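Ganglioside-induced differentiation-associated protein 2 (Homo sapiens, PDB 4UML) is of incompletely understood function, but this part of it, a macro domain, has the fold of ADP-ribose-binding modules and probably serves in signalling. Local coordinates at residues Q10-D15 and A65-T70; T70-T75 and R124-T129; S148-V153 and V165-I170. All blocks are in the same frame, centred on the assembly; numbering follows the deposited sequence.

Interaction 1 (Q10-D15 and A65-T70); sequences QFVDVD and ALLNCT
An Asx turn at Asp13, gripped by the amide of Asn68, anchors the N-terminal segment 10-15 on the loop 65-70 that leads into strand 71-75. The backbones meet first. Val12 N gives an almost straight bond (N-H...O 175°) to Leu66 O at 2.9 Å, with the donor lifted above the carbonyl plane, and Asn68 N returns a longer one of 3.2 Å to Val12 O, nearly along the C=O axis. Together they make a single bridge between Val12 and Leu67.

Asn68 then reaches across with both ends of its amide. With chi1 at 69°, its CG sits in the crowded position between backbone N and carbonyl carbon, which lifts the amide toward segment 10-15. OD1 takes Val14 N on an in-plane lone pair at 2.7 Å, the shortest bond here. ND2, with its partner close to the amide plane, donates to Asp13 OD1 at 3.1 Å. The carboxylate stands almost perpendicular to the amide and is met from above its plane. The same Asp13 OD1 also accepts Asp15 N at 3.1 Å, which closes the Asx turn, so two donors hold this oxygen. A negative charge on it would probably be steadied by both.

Other side chains pack around these bonds. The Phe11 ring crosses the Asn68 amide obliquely, its CD1 3.9 Å from Asn68 CB. Val12 straddles the bridge: CG2 meets Leu66 CB, while CG1 lies alongside Leu67 CD2 at 3.7 Å. Val14 sends CG2 to Cys69 SG, and its side chain also rests on Val205 of strand 203-208. An N-terminal arm is thus tied to the loop between strands 57-61 and 71-75 by one isolated bridge and an Asx turn at the start of a 3-10 segment, held by the Asn68 amide.

Interaction 2 (T70-T75 and R124-T129); sequences TAIVNT and RFIIHT
The His128 ring carries Ile126 CG2 on one face, 3.3 Å above its plane and displaced toward the rim, while Asn74 ND2 comes in at the edge. The Phe125 ring has Arg124 CG over the centre of one face. Asn74 CG is anti to the backbone N (chi1 180°), and the amide stands nearly perpendicular to the imidazole; ND2 donates to His128 ND1 at 3.2 Å, close to the planes of both groups. Ser87 binds Asn74 OD1 and Thr116 binds His128 NE2, so both side chains are held at two points. An alanine in place of Asn74 removes both the donor to His128 ND1 and the acceptor for Ser87, and would probably let the imidazole turn more freely.

Beneath them runs a parallel pairing of strands 71-75 and 125-129. Its bonds alternate, from Ile127 N to Ile72 O at 2.7 Å and from Asn74 N to Ile127 O at 2.9 Å. Ala71 CB meets Ile127 CD1 at 3.7 Å. That face, with Ala71, Val73 and Ile127, looks to helix 139-159; Ile72, Asn74 and Ile126 pack on helix 85-94. Strands 164-167 and 113-117 flank the pair.

Interaction 3 (S148-V153 and V165-I170); sequences SCYRNV and VGFCVI
Tyr150 leaves helix 139-159 with CG anti to its carbonyl carbon (chi1 -79°), which sends the ring past the end of strand 164-167. Beyond CB, CG already lies near Ile170 CD1, and that methyl sits over the centre of one ring face, 3.6 Å from the centroid, in a CH-pi contact. Along one side of the ring, CD1 touches Phe167 CE1 at 3.5 Å and CE1 meets Phe167 CD1; the two ring planes are 29° apart and slid past each other, so they scarcely overlap. On the other side, CE2 comes close to Ile170 CB and CD1. At the tip, OH accepts a weak bond from Ile170 N at 3.3 Å, and the oxygen of a water hydrogen-bonded to Tyr150 OH lies 2.8 Å from it. This water donates to Cys168 O, so the buried hydroxyl is joined to the backbone on both sides of Val169.

One turn further along the helix, Val153 CG1, anti to its backbone N, points tip to tip at Phe167 CE1 at 3.5 Å and also touches Val165 CG1. Cys149 CB closes the other end against Ile170 CG2 at 3.9 Å. The axes of segments 148-153 and 165-167 run nearly antiparallel, at 163°. The helix lies against the sheet, with Val153 also on Val73 and Ile127, while helix 179-197 packs on Tyr150 and Phe167 through Ala186, Thr189 and Val190.

Overall arrangement
Strand 71-75 of the mixed sheet links the three: interaction 1 leads into it, interaction 2 contains it, and interaction 3 uses its neighbour, strand 164-167. Interactions 1 and 2 share Thr70, where the loop of interaction 1 becomes the strand of interaction 2; their centres lie about 12 Å apart, and Ala65 CA packs on Ile72 CD1 at 3.8 Å. Interactions 2 and 3 are closest, with centres about 8 Å apart: Gly166 N probably bonds Ala71 O at 2.8 Å, and Thr75 OG1 probably bonds Ile170 O at 2.6 Å. Interactions 1 and 3, about 17 Å between centres, meet where Cys69 SG packs on Gly166 N.

Interaction 1 (Q10-D15 and A65-T70)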
ATOM      1  N   GLN A  10       5.812 -20.185  -6.357  1.00 61.45           N
ATOM      2  CA  GLN A  10       5.012 -19.990  -5.155  1.00 59.72           C
ATOM      3  C   GLN A  10       4.450 -18.555  -4.994  1.00 54.39           C
ATOM      4  O   GLN A  10       3.848 -18.249  -3.958  1.00 53.29           O
ATOM      5  CB  GLN A  10       5.827 -20.440  -3.922  1.00 61.49           C
ATOM      6  CG  GLN A  10       6.234 -21.917  -3.955  1.00 61.94           C
ATOM      7  CD  GLN A  10       5.039 -22.842  -4.151  1.00 60.55           C
ATOM      8  OE1 GLN A  10       4.856 -23.418  -5.224  1.00 60.90           O
ATOM      9  NE2 GLN A  10       4.194 -22.945  -3.132  1.00 64.44           N
ATOM     10  N   PHE A  11       4.588 -17.697  -6.019  1.00 45.03           N
ATOM     11  CA  PHE A  11       4.192 -16.285  -5.892  1.00 39.27           C
ATOM     12  C   PHE A  11       3.225 -15.815  -6.985  1.00 38.73           C
ATOM     13  O   PHE A  11       2.910 -16.554  -7.937  1.00 36.82           O
ATOM     14  CB  PHE A  11       5.443 -15.396  -5.841  1.00 38.17           C
ATOM     15  CG  PHE A  11       6.291 -15.438  -7.091  1.00 38.69           C
ATOM     16  CD1 PHE A  11       6.036 -14.574  -8.144  1.00 38.14           C
ATOM     17  CD2 PHE A  11       7.360 -16.319  -7.190  1.00 39.01           C
ATOM     18  CE1 PHE A  11       6.799 -14.603  -9.295  1.00 39.87           C
ATOM     19  CE2 PHE A  11       8.140 -16.355  -8.332  1.00 42.06           C
ATOM     20  CZ  PHE A  11       7.858 -15.502  -9.392  1.00 42.50           C
ATOM     21  N   VAL A  12       2.735 -14.591  -6.831  1.00 31.37           N
ATOM     22  CA  VAL A  12       1.816 -13.985  -7.772  1.00 32.41           C
ATOM     23  C   VAL A  12       2.553 -12.932  -8.589  1.00 34.04           C
ATOM     24  O   VAL A  12       3.132 -11.983  -8.041  1.00 29.93           O
ATOM     25  CB  VAL A  12       0.625 -13.363  -7.029  1.00 34.46           C
ATOM     26  CG1 VAL A  12      -0.203 -12.474  -7.951  1.00 35.40           C
ATOM     27  CG2 VAL A  12      -0.213 -14.465  -6.404  1.00 34.74           C
ATOM     28  N   ASP A  13       2.559 -13.116  -9.909  1.00 31.31           N
ATOM     29  CA  ASP A  13       3.300 -12.242 -10.781  1.00 32.48           C
ATOM     30  C   ASP A  13       2.474 -11.021 -11.095  1.00 31.90           C
ATOM     31  O   ASP A  13       1.384 -11.140 -11.646  1.00 33.37           O
ATOM     32  CB  ASP A  13       3.667 -12.970 -12.079  1.00 32.46           C
ATOM     33  CG  ASP A  13       4.500 -12.138 -13.021  1.00 32.91           C
ATOM     34  OD1 ASP A  13       4.945 -10.985 -12.724  1.00 31.87           O
ATOM     35  OD2 ASP A  13       4.726 -12.667 -14.128  1.00 39.68           O
ATOM     36  N   VAL A  14       3.012  -9.848 -10.784  1.00 31.96           N
ATOM     37  CA  VAL A  14       2.287  -8.600 -10.993  1.00 36.17           C
ATOM     38  C   VAL A  14       1.956  -8.367 -12.494  1.00 38.04           C
ATOM     39  O   VAL A  14       0.966  -7.707 -12.821  1.00 34.90           O
ATOM     40  CB  VAL A  14       2.999  -7.400 -10.336  1.00 35.41           C
ATOM     41  CG1 VAL A  14       4.399  -7.173 -10.922  1.00 39.29           C
ATOM     42  CG2 VAL A  14       2.159  -6.142 -10.482  1.00 37.81           C
ATOM     43  N   ASP A  15       2.753  -8.951 -13.385  1.00 39.58           N
ATOM     44  CA  ASP A  15       2.501  -8.860 -14.840  1.00 40.08           C
ATOM     45  C   ASP A  15       1.233  -9.511 -15.313  1.00 36.67           C
ATOM     46  O   ASP A  15       0.687  -9.082 -16.311  1.00 42.51           O
ATOM     47  CB  ASP A  15       3.639  -9.496 -15.619  1.00 40.69           C
ATOM     48  CG  ASP A  15       4.871  -8.655 -15.625  1.00 45.54           C
ATOM     49  OD1 ASP A  15       4.786  -7.491 -15.164  1.00 48.65           O
ATOM     50  OD2 ASP A  15       5.926  -9.160 -16.099  1.00 47.92           O
ATOM     51  N   ALA A  65       1.581 -10.364   0.574  1.00 22.45           N
ATOM     52  CA  ALA A  65       2.832 -11.050   0.742  1.00 25.82           C
ATOM     53  C   ALA A  65       3.238 -11.937  -0.436  1.00 25.71           C
ATOM     54  O   ALA A  65       4.404 -12.290  -0.558  1.00 26.74           O
ATOM     55  CB  ALA A  65       2.830 -11.852   2.036  1.00 26.11           C
ATOM     56  N   LEU A  66       2.289 -12.249  -1.306  1.00 27.18           N
ATOM     57  CA  LEU A  66       2.559 -13.112  -2.457  1.00 27.50           C
ATOM     58  C   LEU A  66       3.077 -12.351  -3.652  1.00 27.97           C
ATOM     59  O   LEU A  66       3.513 -12.961  -4.618  1.00 28.87           O
ATOM     60  CB  LEU A  66       1.285 -13.819  -2.865  1.00 28.65           C
ATOM     61  CG  LEU A  66       0.725 -14.764  -1.780  1.00 30.26           C
ATOM     62  CD1 LEU A  66      -0.612 -15.327  -2.218  1.00 32.72           C
ATOM     63  CD2 LEU A  66       1.720 -15.862  -1.518  1.00 29.81           C
ATOM     64  N   LEU A  67       3.030 -11.030  -3.607  1.00 24.76           N
ATOM     65  CA  LEU A  67       3.290 -10.257  -4.812  1.00 25.25           C
ATOM     66  C   LEU A  67       4.774 -10.070  -5.080  1.00 24.68           C
ATOM     67  O   LEU A  67       5.543  -9.818  -4.168  1.00 24.26           O
ATOM     68  CB  LEU A  67       2.594  -8.894  -4.717  1.00 26.10           C
ATOM     69  CG  LEU A  67       1.069  -8.877  -4.754  1.00 27.58           C
ATOM     70  CD1 LEU A  67       0.582  -7.481  -4.379  1.00 27.72           C
ATOM     71  CD2 LEU A  67       0.551  -9.299  -6.122  1.00 27.99           C
ATOM     72  N   ASN A  68       5.181 -10.179  -6.343  1.00 23.52           N
ATOM     73  CA  ASN A  68       6.563  -9.891  -6.733  1.00 24.84           C
ATOM     74  C   ASN A  68       6.791  -8.419  -7.129  1.00 25.69           C
ATOM     75  O   ASN A  68       7.634  -8.130  -7.949  1.00 27.67           O
ATOM     76  CB  ASN A  68       7.011 -10.837  -7.861  1.00 25.88           C
ATOM     77  CG  ASN A  68       6.302 -10.548  -9.166  1.00 29.10           C
ATOM     78  OD1 ASN A  68       5.227  -9.938  -9.168  1.00 26.05           O
ATOM     79  ND2 ASN A  68       6.903 -10.955 -10.288  1.00 28.77           N
ATOM     80  N   CYS A  69       6.067  -7.486  -6.527  1.00 24.41           N
ATOM     81  CA  CYS A  69       6.384  -6.078  -6.662  1.00 26.30           C
ATOM     82  C   CYS A  69       7.780  -5.803  -6.107  1.00 26.87           C
ATOM     83  O   CYS A  69       8.291  -6.578  -5.276  1.00 27.33           O
ATOM     84  CB  CYS A  69       5.334  -5.244  -5.918  1.00 27.48           C
ATOM     85  SG  CYS A  69       3.659  -5.392  -6.594  1.00 30.83           S
ATOM     86  N   THR A  70       8.377  -4.679  -6.501  1.00 26.87           N
ATOM     87  CA  THR A  70       9.701  -4.291  -6.006  1.00 25.63           C
ATOM     88  C   THR A  70       9.667  -4.228  -4.473  1.00 26.69           C
ATOM     89  O   THR A  70      10.592  -4.735  -3.801  1.00 25.42           O
ATOM     90  CB  THR A  70      10.168  -2.938  -6.583  1.00 27.51           C
ATOM     91  OG1 THR A  70       9.930  -2.941  -8.004  1.00 26.67           O
ATOM     92  CG2 THR A  70      11.679  -2.695  -6.280  1.00 28.02           C
TER

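Interaction 2 (T70-T75 and R124-T129)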
ATOM      1  N   THR A  70       8.377  -4.679  -6.501  1.00 26.87           N
ATOM      2  CA  THR A  70       9.701  -4.291  -6.006  1.00 25.63           C
ATOM      3  C   THR A  70       9.667  -4.228  -4.473  1.00 26.69           C
ATOM      4  O   THR A  70      10.592  -4.735  -3.801  1.00 25.42           O
ATOM      5  CB  THR A  70      10.168  -2.938  -6.583  1.00 27.51           C
ATOM      6  OG1 THR A  70       9.930  -2.941  -8.004  1.00 26.67           O
ATOM      7  CG2 THR A  70      11.679  -2.695  -6.280  1.00 28.02           C
ATOM      8  N   ALA A  71       8.616  -3.594  -3.945  1.00 22.73           N
ATOM      9  CA  ALA A  71       8.325  -3.547  -2.526  1.00 22.19           C
ATOM     10  C   ALA A  71       6.858  -3.866  -2.247  1.00 20.28           C
ATOM     11  O   ALA A  71       5.949  -3.495  -3.012  1.00 22.19           O
ATOM     12  CB  ALA A  71       8.657  -2.175  -1.959  1.00 22.84           C
ATOM     13  N   ILE A  72       6.636  -4.574  -1.159  1.00 21.39           N
ATOM     14  CA  ILE A  72       5.318  -4.697  -0.568  1.00 22.52           C
ATOM     15  C   ILE A  72       5.327  -3.949   0.757  1.00 20.51           C
ATOM     16  O   ILE A  72       6.390  -3.704   1.363  1.00 21.71           O
ATOM     17  CB  ILE A  72       4.825  -6.152  -0.425  1.00 23.87           C
ATOM     18  CG1 ILE A  72       5.732  -6.961   0.513  1.00 26.15           C
ATOM     19  CG2 ILE A  72       4.692  -6.821  -1.772  1.00 26.52           C
ATOM     20  CD1 ILE A  72       4.933  -7.918   1.324  1.00 29.64           C
ATOM     21  N   VAL A  73       4.136  -3.558   1.175  1.00 19.92           N
ATOM     22  CA  VAL A  73       3.944  -2.727   2.335  1.00 19.60           C
ATOM     23  C   VAL A  73       3.345  -3.521   3.515  1.00 21.19           C
ATOM     24  O   VAL A  73       2.360  -4.218   3.374  1.00 21.81           O
ATOM     25  CB  VAL A  73       3.024  -1.558   2.002  1.00 19.78           C
ATOM     26  CG1 VAL A  73       2.786  -0.698   3.241  1.00 20.95           C
ATOM     27  CG2 VAL A  73       3.577  -0.713   0.857  1.00 20.26           C
ATOM     28  N   ASN A  74       4.011  -3.418   4.651  1.00 21.62           N
ATOM     29  CA  ASN A  74       3.595  -3.984   5.905  1.00 23.99           C
ATOM     30  C   ASN A  74       3.056  -2.833   6.741  1.00 26.22           C
ATOM     31  O   ASN A  74       3.548  -1.702   6.661  1.00 26.16           O
ATOM     32  CB  ASN A  74       4.767  -4.653   6.610  1.00 24.05           C
ATOM     33  CG  ASN A  74       4.357  -5.265   7.964  1.00 25.95           C
ATOM     34  OD1 ASN A  74       3.283  -5.798   8.090  1.00 26.78           O
ATOM     35  ND2 ASN A  74       5.196  -5.114   8.970  1.00 27.50           N
ATOM     36  N   THR A  75       1.960  -3.095   7.432  1.00 25.33           N
ATOM     37  CA  THR A  75       1.357  -2.127   8.336  1.00 25.79           C
ATOM     38  C   THR A  75       1.475  -2.659   9.758  1.00 29.20           C
ATOM     39  O   THR A  75       1.219  -3.857   9.996  1.00 28.57           O
ATOM     40  CB  THR A  75      -0.072  -1.753   7.925  1.00 26.08           C
ATOM     41  OG1 THR A  75      -0.478  -0.592   8.645  1.00 26.22           O
ATOM     42  CG2 THR A  75      -1.088  -2.889   8.131  1.00 29.30           C
ATOM     43  N   ARG A 124      11.476  -7.738  -3.495  1.00 27.40           N
ATOM     44  CA  ARG A 124      12.827  -7.321  -3.100  1.00 30.88           C
ATOM     45  C   ARG A 124      12.864  -6.607  -1.742  1.00 28.75           C
ATOM     46  O   ARG A 124      13.821  -6.788  -0.981  1.00 26.69           O
ATOM     47  CB  ARG A 124      13.451  -6.416  -4.188  1.00 34.90           C
ATOM     48  CG  ARG A 124      14.873  -5.920  -3.925  1.00 42.45           C
ATOM     49  CD  ARG A 124      15.334  -4.897  -4.985  1.00 49.39           C
ATOM     50  NE  ARG A 124      15.503  -5.488  -6.322  1.00 54.74           N
ATOM     51  CZ  ARG A 124      15.367  -4.843  -7.493  1.00 62.71           C
ATOM     52  NH1 ARG A 124      15.049  -3.539  -7.555  1.00 64.68           N
ATOM     53  NH2 ARG A 124      15.556  -5.515  -8.634  1.00 61.14           N
ATOM     54  N   PHE A 125      11.864  -5.761  -1.467  1.00 24.27           N
ATOM     55  CA  PHE A 125      11.821  -4.986  -0.229  1.00 24.47           C
ATOM     56  C   PHE A 125      10.485  -5.084   0.453  1.00 22.47           C
ATOM     57  O   PHE A 125       9.476  -5.367  -0.162  1.00 21.16           O
ATOM     58  CB  PHE A 125      12.050  -3.485  -0.490  1.00 26.16           C
ATOM     59  CG  PHE A 125      13.373  -3.145  -1.164  1.00 31.10           C
ATOM     60  CD1 PHE A 125      14.581  -3.278  -0.484  1.00 34.92           C
ATOM     61  CD2 PHE A 125      13.393  -2.604  -2.439  1.00 36.18           C
ATOM     62  CE1 PHE A 125      15.794  -2.954  -1.103  1.00 38.77           C
ATOM     63  CE2 PHE A 125      14.589  -2.228  -3.053  1.00 39.64           C
ATOM     64  CZ  PHE A 125      15.792  -2.407  -2.381  1.00 40.50           C
ATOM     65  N   ILE A 126      10.489  -4.804   1.751  1.00 22.98           N
ATOM     66  CA  ILE A 126       9.264  -4.524   2.477  1.00 21.95           C
ATOM     67  C   ILE A 126       9.399  -3.072   2.890  1.00 23.62           C
ATOM     68  O   ILE A 126      10.473  -2.668   3.373  1.00 23.24           O
ATOM     69  CB  ILE A 126       9.117  -5.383   3.745  1.00 23.44           C
ATOM     70  CG1 ILE A 126       9.096  -6.862   3.404  1.00 25.31           C
ATOM     71  CG2 ILE A 126       7.813  -5.074   4.482  1.00 23.86           C
ATOM     72  CD1 ILE A 126       9.440  -7.754   4.563  1.00 26.51           C
ATOM     73  N   ILE A 127       8.322  -2.301   2.707  1.00 21.99           N
ATOM     74  CA  ILE A 127       8.222  -0.988   3.323  1.00 22.16           C
ATOM     75  C   ILE A 127       7.270  -1.109   4.522  1.00 22.80           C
ATOM     76  O   ILE A 127       6.097  -1.450   4.367  1.00 24.18           O
ATOM     77  CB  ILE A 127       7.728   0.077   2.318  1.00 22.62           C
ATOM     78  CG1 ILE A 127       8.739   0.198   1.188  1.00 22.67           C
ATOM     79  CG2 ILE A 127       7.526   1.426   3.035  1.00 22.86           C
ATOM     80  CD1 ILE A 127       8.224   0.959  -0.005  1.00 23.55           C
ATOM     81  N   HIS A 128       7.792  -0.850   5.721  1.00 21.59           N
ATOM     82  CA  HIS A 128       7.018  -0.940   6.926  1.00 22.88           C
ATOM     83  C   HIS A 128       6.492   0.445   7.266  1.00 23.83           C
ATOM     84  O   HIS A 128       7.248   1.441   7.231  1.00 25.34           O
ATOM     85  CB  HIS A 128       7.900  -1.454   8.065  1.00 25.04           C
ATOM     86  CG  HIS A 128       8.607  -2.736   7.752  1.00 24.99           C
ATOM     87  ND1 HIS A 128       8.080  -3.970   8.067  1.00 26.43           N
ATOM     88  CD2 HIS A 128       9.777  -2.977   7.115  1.00 26.28           C
ATOM     89  CE1 HIS A 128       8.905  -4.921   7.661  1.00 25.55           C
ATOM     90  NE2 HIS A 128       9.952  -4.346   7.093  1.00 26.62           N
ATOM     91  N   THR A 129       5.218   0.516   7.609  1.00 22.32           N
ATOM     92  CA  THR A 129       4.633   1.784   8.030  1.00 24.42           C
ATOM     93  C   THR A 129       3.645   1.594   9.180  1.00 25.10           C
ATOM     94  O   THR A 129       3.280   0.457   9.485  1.00 27.30           O
ATOM     95  CB  THR A 129       3.962   2.461   6.820  1.00 24.17           C
ATOM     96  OG1 THR A 129       3.728   3.831   7.120  1.00 24.98           O
ATOM     97  CG2 THR A 129       2.670   1.755   6.419  1.00 23.26           C
TER

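Interaction 3 (S148-V153 and V165-I170)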
ATOM      1  N   SER A 148       0.389  10.659   5.496  1.00 25.07           N
ATOM      2  CA  SER A 148       1.841  10.532   5.575  1.00 25.91           C
ATOM      3  C   SER A 148       2.299   9.111   5.329  1.00 26.83           C
ATOM      4  O   SER A 148       3.313   8.909   4.686  1.00 24.82           O
ATOM      5  CB  SER A 148       2.376  11.063   6.903  1.00 29.37           C
ATOM      6  OG  SER A 148       2.195  12.467   6.907  1.00 31.53           O
ATOM      7  N   CYS A 149       1.588   8.115   5.859  1.00 24.10           N
ATOM      8  CA  CYS A 149       1.915   6.729   5.518  1.00 22.63           C
ATOM      9  C   CYS A 149       2.010   6.524   4.002  1.00 21.90           C
ATOM     10  O   CYS A 149       3.008   5.997   3.513  1.00 22.96           O
ATOM     11  CB  CYS A 149       0.851   5.777   6.078  1.00 22.67           C
ATOM     12  SG  CYS A 149       0.871   5.658   7.867  1.00 25.68           S
ATOM     13  N   TYR A 150       0.948   6.861   3.279  1.00 20.81           N
ATOM     14  CA  TYR A 150       0.916   6.628   1.839  1.00 22.58           C
ATOM     15  C   TYR A 150       1.996   7.475   1.100  1.00 23.57           C
ATOM     16  O   TYR A 150       2.691   6.978   0.240  1.00 23.31           O
ATOM     17  CB  TYR A 150      -0.477   6.919   1.271  1.00 21.13           C
ATOM     18  CG  TYR A 150      -1.428   5.803   1.517  1.00 23.11           C
ATOM     19  CD1 TYR A 150      -1.470   4.724   0.646  1.00 24.68           C
ATOM     20  CD2 TYR A 150      -2.199   5.745   2.688  1.00 22.14           C
ATOM     21  CE1 TYR A 150      -2.287   3.640   0.899  1.00 23.84           C
ATOM     22  CE2 TYR A 150      -3.046   4.675   2.938  1.00 23.50           C
ATOM     23  CZ  TYR A 150      -3.075   3.628   2.053  1.00 23.35           C
ATOM     24  OH  TYR A 150      -3.859   2.563   2.288  1.00 24.06           O
ATOM     25  N   ARG A 151       2.132   8.726   1.499  1.00 24.19           N
ATOM     26  CA  ARG A 151       3.125   9.658   0.933  1.00 25.82           C
ATOM     27  C   ARG A 151       4.562   9.140   1.160  1.00 25.78           C
ATOM     28  O   ARG A 151       5.398   9.125   0.261  1.00 25.82           O
ATOM     29  CB  ARG A 151       2.925  10.988   1.638  1.00 30.90           C
ATOM     30  CG  ARG A 151       3.894  12.099   1.246  1.00 37.07           C
ATOM     31  CD  ARG A 151       5.055  12.230   2.222  1.00 42.91           C
ATOM     32  NE  ARG A 151       5.769  13.500   2.033  1.00 51.15           N
ATOM     33  CZ  ARG A 151       6.923  13.831   2.623  1.00 55.72           C
ATOM     34  NH1 ARG A 151       7.536  12.995   3.450  1.00 56.18           N
ATOM     35  NH2 ARG A 151       7.469  15.021   2.382  1.00 55.41           N
ATOM     36  N   ASN A 152       4.850   8.703   2.379  1.00 24.53           N
ATOM     37  CA  ASN A 152       6.180   8.215   2.679  1.00 25.27           C
ATOM     38  C   ASN A 152       6.550   6.872   2.041  1.00 25.86           C
ATOM     39  O   ASN A 152       7.730   6.626   1.739  1.00 24.38           O
ATOM     40  CB  ASN A 152       6.396   8.207   4.181  1.00 26.60           C
ATOM     41  CG  ASN A 152       6.596   9.613   4.735  1.00 29.55           C
ATOM     42  OD1 ASN A 152       7.257  10.426   4.101  1.00 29.37           O
ATOM     43  ND2 ASN A 152       6.003   9.911   5.889  1.00 26.89           N
ATOM     44  N   VAL A 153       5.560   5.990   1.859  1.00 21.99           N
ATOM     45  CA  VAL A 153       5.791   4.759   1.110  1.00 23.95           C
ATOM     46  C   VAL A 153       6.226   5.084  -0.297  1.00 24.47           C
ATOM     47  O   VAL A 153       7.244   4.572  -0.819  1.00 22.68           O
ATOM     48  CB  VAL A 153       4.496   3.902   1.065  1.00 22.49           C
ATOM     49  CG1 VAL A 153       4.607   2.781   0.038  1.00 22.83           C
ATOM     50  CG2 VAL A 153       4.274   3.289   2.445  1.00 23.77           C
ATOM     51  N   VAL A 165       4.989  -1.159  -6.516  1.00 24.05           N
ATOM     52  CA  VAL A 165       4.688  -1.172  -5.080  1.00 23.40           C
ATOM     53  C   VAL A 165       3.342  -1.890  -4.864  1.00 22.86           C
ATOM     54  O   VAL A 165       2.350  -1.595  -5.536  1.00 25.25           O
ATOM     55  CB  VAL A 165       4.674   0.231  -4.450  1.00 26.67           C
ATOM     56  CG1 VAL A 165       4.388   0.179  -2.942  1.00 27.13           C
ATOM     57  CG2 VAL A 165       6.012   0.934  -4.668  1.00 28.56           C
ATOM     58  N   GLY A 166       3.368  -2.904  -4.011  1.00 21.38           N
ATOM     59  CA  GLY A 166       2.177  -3.577  -3.531  1.00 23.19           C
ATOM     60  C   GLY A 166       1.717  -3.015  -2.207  1.00 21.89           C
ATOM     61  O   GLY A 166       2.321  -3.265  -1.185  1.00 21.43           O
ATOM     62  N   PHE A 167       0.660  -2.230  -2.228  1.00 22.07           N
ATOM     63  CA  PHE A 167       0.052  -1.744  -1.002  1.00 23.25           C
ATOM     64  C   PHE A 167      -0.862  -2.768  -0.365  1.00 22.18           C
ATOM     65  O   PHE A 167      -1.666  -3.383  -1.039  1.00 23.20           O
ATOM     66  CB  PHE A 167      -0.791  -0.488  -1.234  1.00 22.38           C
ATOM     67  CG  PHE A 167       0.008   0.766  -1.363  1.00 23.80           C
ATOM     68  CD1 PHE A 167       0.409   1.474  -0.232  1.00 24.07           C
ATOM     69  CD2 PHE A 167       0.332   1.251  -2.613  1.00 25.39           C
ATOM     70  CE1 PHE A 167       1.141   2.634  -0.351  1.00 25.96           C
ATOM     71  CE2 PHE A 167       1.054   2.409  -2.730  1.00 26.35           C
ATOM     72  CZ  PHE A 167       1.474   3.089  -1.610  1.00 25.39           C
ATOM     73  N   CYS A 168      -0.736  -2.912   0.949  1.00 24.81           N
ATOM     74  CA  CYS A 168      -1.796  -3.492   1.766  1.00 25.98           C
ATOM     75  C   CYS A 168      -2.742  -2.343   2.064  1.00 27.94           C
ATOM     76  O   CYS A 168      -2.449  -1.157   1.787  1.00 25.71           O
ATOM     77  CB  CYS A 168      -1.251  -4.097   3.058  1.00 26.30           C
ATOM     78  SG  CYS A 168      -0.477  -2.872   4.167  1.00 26.46           S
ATOM     79  N   VAL A 169      -3.883  -2.676   2.636  1.00 27.13           N
ATOM     80  CA  VAL A 169      -4.746  -1.654   3.183  1.00 26.24           C
ATOM     81  C   VAL A 169      -4.041  -1.179   4.444  1.00 25.12           C
ATOM     82  O   VAL A 169      -3.903  -1.955   5.397  1.00 23.84           O
ATOM     83  CB  VAL A 169      -6.147  -2.246   3.448  1.00 27.78           C
ATOM     84  CG1 VAL A 169      -7.042  -1.211   4.123  1.00 27.82           C
ATOM     85  CG2 VAL A 169      -6.778  -2.688   2.119  1.00 26.21           C
ATOM     86  N   ILE A 170      -3.500   0.055   4.440  1.00 23.00           N
ATOM     87  CA  ILE A 170      -2.633   0.472   5.542  1.00 22.32           C
ATOM     88  C   ILE A 170      -3.399   0.619   6.879  1.00 22.82           C
ATOM     89  O   ILE A 170      -2.825   0.416   7.941  1.00 23.92           O
ATOM     90  CB  ILE A 170      -1.818   1.774   5.187  1.00 22.94           C
ATOM     91  CG1 ILE A 170      -0.772   1.404   4.109  1.00 22.41           C
ATOM     92  CG2 ILE A 170      -1.120   2.377   6.404  1.00 23.09           C
ATOM     93  CD1 ILE A 170       0.020   2.562   3.538  1.00 22.44           C
TER
HETATM   94  O   HOH W   1      -4.426   0.818   0.143  1.00 25.75           O